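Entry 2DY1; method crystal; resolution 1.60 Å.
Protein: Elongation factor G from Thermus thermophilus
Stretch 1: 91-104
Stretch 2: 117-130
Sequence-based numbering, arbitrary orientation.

Stretch 1 (91-104) IRGALEAADAALVA
Stretch 2, residues 117-130: RAWTVAERLGLPRM

How do the two backbones run past each other? Each stretch is a helix that passes through a turn into a strand, and the two follow the same course side by side. Helix 91-97 crosses helix 117-124 at -38°, their N-to-C directions roughly aligned and their axes 10.0 Å apart at closest approach. The CA atoms of L95 and A122 lie 6.4 Å apart, and those of A101 and R129, paired in a parallel sheet, 4.9 Å. Together the stretches bury 807 Å².

What do the helices offer each other? R92 (chi1 m, then t, t) sets CA-to-CB sideways, but its end comes nearer: NE lies 3.7 Å from V121 CG2. Its NH1 stands 3.6 Å from R124 NH2, a like-charge approach rather than a bond, with R124 NH2 over one face of the R92 guanidinium; R92 NH1 is hydrogen-bonded elsewhere in the structure. L95 (m, t) points toward stretch 2 and packs among its apolar side chains. Its CD1 meets V121 CG1 (V121 chi1 t) at 3.6 Å, its CB meets L125 CD1 (L125 m, t) at 3.7 Å, and its CD2 lies 4.1 Å from L127 CD1.

How does the chain pass from helix to strand? A98 (phi/psi -107/167) and D99 (-104/-1) carry stretch 1 across L127 (m, t), whose CD2 packs 3.6 Å from A98 O. D99 O comes within 3.2 Å of P128 CD. In stretch 2, G126 is the first residue after the helix to leave helical phi/psi, at 77/27, a Schellman motif whose positive phi favours glycine; G126 N bonds to E123 O and L127 N to A122 O, both at 2.9 Å.

What locks the strands in register? Three backbone hydrogen bonds alternate across the parallel pair: A101 N to P128 O at 2.9 Å, M130 N to A101 O at 3.0 Å, and V103 N to M130 O at 2.8 Å. A101 thus uses both its N and its O, bracketing R129, whose CA makes a CA-H...O contact of 3.4 Å with A101 O.

Where do the strand side chains go? A101 and R129 share one face of the sheet, where A101 CB touches A122 CB at 4.0 Å, tying sheet to helix. R129 leads its end away, and its NE bonds to L127 O at 2.8 Å. On the other face, L102 (t, p) brings CD1 to 3.8 Å from M130 CG (M130 t, t, m). V103 (t) returns to the face of A101 and R129, its CG2 3.8 Å from W119 CE3 (W119 chi1 t, chi2 -91°).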

# COMPACT_ATOMS: atom_id res chain seq x y z
N ILE A 91 2.85 4.06 4.74
CA ILE A 91 2.80 5.43 4.27
C ILE A 91 1.39 6.00 4.45
O ILE A 91 1.23 7.10 5.00
CB ILE A 91 3.21 5.54 2.79
CG1 ILE A 91 4.68 5.11 2.65
CG2 ILE A 91 3.06 7.00 2.30
CD1 ILE A 91 5.17 4.98 1.19
N ARG A 92 0.39 5.27 3.98
CA ARG A 92 -0.98 5.79 4.09
C ARG A 92 -1.42 5.85 5.55
O ARG A 92 -2.13 6.79 5.95
CB ARG A 92 -1.93 4.98 3.21
CG ARG A 92 -1.65 5.24 1.71
CD ARG A 92 -2.67 4.65 0.79
NE ARG A 92 -2.30 4.88 -0.62
CZ ARG A 92 -3.15 4.72 -1.63
NH1 ARG A 92 -4.39 4.34 -1.39
NH2 ARG A 92 -2.75 4.93 -2.88
N GLY A 93 -0.97 4.89 6.34
CA GLY A 93 -1.30 4.91 7.76
C GLY A 93 -0.71 6.13 8.46
O GLY A 93 -1.36 6.73 9.32
N ALA A 94 0.52 6.51 8.11
CA ALA A 94 1.16 7.68 8.73
C ALA A 94 0.41 8.95 8.35
O ALA A 94 0.21 9.82 9.19
CB ALA A 94 2.63 7.79 8.30
N LEU A 95 -0.01 9.05 7.09
CA LEU A 95 -0.74 10.24 6.66
C LEU A 95 -2.11 10.29 7.35
O LEU A 95 -2.55 11.36 7.77
CB LEU A 95 -0.87 10.25 5.12
CG LEU A 95 0.46 10.61 4.43
CD1 LEU A 95 0.43 10.22 2.97
CD2 LEU A 95 0.76 12.11 4.61
N GLU A 96 -2.76 9.14 7.48
CA GLU A 96 -4.06 9.07 8.18
C GLU A 96 -3.95 9.60 9.60
O GLU A 96 -4.87 10.24 10.13
CB GLU A 96 -4.51 7.62 8.34
CG GLU A 96 -5.33 7.03 7.28
CD GLU A 96 -6.05 5.81 7.82
OE1 GLU A 96 -6.74 5.15 7.05
OE2 GLU A 96 -5.93 5.53 9.04
N ALA A 97 -2.82 9.28 10.23
CA ALA A 97 -2.55 9.64 11.61
C ALA A 97 -2.16 11.07 11.86
O ALA A 97 -2.19 11.51 12.99
CB ALA A 97 -1.44 8.73 12.16
N ALA A 98 -1.78 11.81 10.82
CA ALA A 98 -1.28 13.17 11.00
C ALA A 98 -2.27 14.23 10.56
O ALA A 98 -3.22 13.92 9.88
CB ALA A 98 0.02 13.34 10.22
N ASP A 99 -1.99 15.48 10.94
CA ASP A 99 -2.84 16.59 10.55
C ASP A 99 -2.19 17.42 9.44
O ASP A 99 -2.79 18.40 8.96
CB ASP A 99 -3.14 17.49 11.76
CG ASP A 99 -3.88 16.75 12.87
OD1 ASP A 99 -4.58 15.77 12.56
OD2 ASP A 99 -3.75 17.17 14.04
N ALA A 100 -0.99 17.03 9.01
CA ALA A 100 -0.28 17.74 7.93
C ALA A 100 0.82 16.83 7.42
O ALA A 100 1.26 15.92 8.14
CB ALA A 100 0.32 19.04 8.43
N ALA A 101 1.25 17.07 6.19
CA ALA A 101 2.32 16.28 5.60
C ALA A 101 3.54 17.17 5.34
O ALA A 101 3.41 18.26 4.80
CB ALA A 101 1.86 15.68 4.29
N LEU A 102 4.72 16.70 5.76
CA LEU A 102 5.98 17.39 5.49
C LEU A 102 6.57 16.51 4.41
O LEU A 102 6.86 15.34 4.64
CB LEU A 102 6.88 17.39 6.73
CG LEU A 102 8.32 17.89 6.53
CD1 LEU A 102 8.32 19.35 5.98
CD2 LEU A 102 9.09 17.84 7.87
N VAL A 103 6.75 17.07 3.22
CA VAL A 103 7.20 16.29 2.07
C VAL A 103 8.64 16.60 1.73
O VAL A 103 8.95 17.71 1.31
CB VAL A 103 6.27 16.61 0.84
CG1 VAL A 103 6.62 15.71 -0.34
CG2 VAL A 103 4.78 16.44 1.24
N ALA A 104 9.53 15.62 1.94
CA ALA A 104 10.95 15.81 1.65
C ALA A 104 11.16 15.65 0.15
O ALA A 104 10.61 14.73 -0.47
CB ALA A 104 11.79 14.76 2.38
N ARG A 117 2.99 10.33 -5.17
CA ARG A 117 2.07 9.42 -4.50
C ARG A 117 1.71 9.91 -3.11
O ARG A 117 0.53 9.90 -2.72
CB ARG A 117 2.67 8.03 -4.35
CG ARG A 117 3.00 7.25 -5.61
CD ARG A 117 3.26 5.83 -5.17
NE ARG A 117 4.23 5.09 -5.97
CZ ARG A 117 5.51 4.89 -5.70
NH1 ARG A 117 6.02 5.40 -4.61
NH2 ARG A 117 6.25 4.16 -6.52
N ALA A 118 2.70 10.32 -2.33
CA ALA A 118 2.43 10.79 -0.98
C ALA A 118 1.63 12.09 -1.03
O ALA A 118 0.72 12.30 -0.24
CB ALA A 118 3.73 11.00 -0.21
N TRP A 119 2.00 12.98 -1.97
CA TRP A 119 1.31 14.26 -2.13
C TRP A 119 -0.19 14.04 -2.41
O TRP A 119 -1.04 14.70 -1.82
CB TRP A 119 1.94 15.03 -3.28
CG TRP A 119 1.48 16.46 -3.39
CD1 TRP A 119 0.43 16.94 -4.13
CD2 TRP A 119 2.07 17.58 -2.75
NE1 TRP A 119 0.34 18.30 -3.97
CE2 TRP A 119 1.33 18.72 -3.13
CE3 TRP A 119 3.16 17.73 -1.89
CZ2 TRP A 119 1.65 20.00 -2.67
CZ3 TRP A 119 3.48 19.01 -1.43
CH2 TRP A 119 2.72 20.13 -1.82
N THR A 120 -0.48 13.11 -3.30
CA THR A 120 -1.86 12.81 -3.68
C THR A 120 -2.67 12.25 -2.51
O THR A 120 -3.82 12.64 -2.31
CB THR A 120 -1.89 11.80 -4.84
OG1 THR A 120 -1.31 12.40 -6.00
CG2 THR A 120 -3.33 11.40 -5.17
N VAL A 121 -2.07 11.34 -1.75
CA VAL A 121 -2.76 10.77 -0.59
C VAL A 121 -3.05 11.89 0.40
O VAL A 121 -4.17 12.00 0.94
CB VAL A 121 -1.91 9.68 0.08
CG1 VAL A 121 -2.58 9.19 1.38
CG2 VAL A 121 -1.74 8.52 -0.90
N ALA A 122 -2.06 12.76 0.63
CA ALA A 122 -2.25 13.86 1.56
C ALA A 122 -3.40 14.75 1.09
O ALA A 122 -4.23 15.17 1.89
CB ALA A 122 -0.96 14.69 1.68
N GLU A 123 -3.43 15.03 -0.21
CA GLU A 123 -4.47 15.87 -0.79
C GLU A 123 -5.86 15.26 -0.57
O GLU A 123 -6.79 15.96 -0.14
CB GLU A 123 -4.19 16.07 -2.29
CG GLU A 123 -4.79 17.33 -2.88
CD GLU A 123 -4.08 17.77 -4.16
OE1 GLU A 123 -4.05 16.98 -5.13
OE2 GLU A 123 -3.53 18.89 -4.18
N ARG A 124 -5.99 13.95 -0.83
CA ARG A 124 -7.28 13.27 -0.65
C ARG A 124 -7.73 13.27 0.80
O ARG A 124 -8.92 13.26 1.07
CB ARG A 124 -7.23 11.84 -1.20
CG ARG A 124 -7.03 11.76 -2.72
CD ARG A 124 -7.51 10.43 -3.28
NE ARG A 124 -6.81 9.28 -2.72
CZ ARG A 124 -6.03 8.45 -3.42
NH1 ARG A 124 -5.86 8.64 -4.72
NH2 ARG A 124 -5.43 7.43 -2.82
N LEU A 125 -6.78 13.27 1.73
CA LEU A 125 -7.10 13.32 3.15
C LEU A 125 -7.40 14.74 3.60
O LEU A 125 -7.81 14.96 4.74
CB LEU A 125 -5.94 12.76 3.99
CG LEU A 125 -5.84 11.24 3.98
CD1 LEU A 125 -4.48 10.83 4.50
CD2 LEU A 125 -6.93 10.61 4.86
N GLY A 126 -7.18 15.71 2.71
CA GLY A 126 -7.44 17.10 3.03
C GLY A 126 -6.37 17.72 3.90
O GLY A 126 -6.62 18.68 4.64
N LEU A 127 -5.16 17.18 3.80
CA LEU A 127 -4.06 17.66 4.61
C LEU A 127 -3.21 18.78 4.07
O LEU A 127 -2.87 18.78 2.90
CB LEU A 127 -3.08 16.51 4.90
CG LEU A 127 -3.61 15.26 5.61
CD1 LEU A 127 -2.39 14.34 5.91
CD2 LEU A 127 -4.34 15.63 6.89
N PRO A 128 -2.84 19.74 4.93
CA PRO A 128 -1.96 20.85 4.54
C PRO A 128 -0.63 20.17 4.19
O PRO A 128 -0.32 19.08 4.72
CB PRO A 128 -1.82 21.65 5.82
CG PRO A 128 -3.19 21.48 6.46
CD PRO A 128 -3.44 20.00 6.26
N ARG A 129 0.15 20.79 3.32
CA ARG A 129 1.44 20.24 2.93
C ARG A 129 2.52 21.32 2.96
O ARG A 129 2.26 22.49 2.64
CB ARG A 129 1.38 19.67 1.50
CG ARG A 129 0.85 18.23 1.40
CD ARG A 129 -0.09 18.12 0.21
NE ARG A 129 -1.34 18.80 0.56
CZ ARG A 129 -2.17 19.33 -0.32
NH1 ARG A 129 -1.90 19.27 -1.63
NH2 ARG A 129 -3.27 19.93 0.10
N MET A 130 3.71 20.93 3.40
CA MET A 130 4.88 21.81 3.44
C MET A 130 5.97 20.95 2.78
O MET A 130 5.91 19.73 2.88
CB MET A 130 5.27 22.14 4.89
CG MET A 130 6.67 22.64 5.14
SD MET A 130 6.92 22.82 6.95
CE MET A 130 5.84 24.21 7.20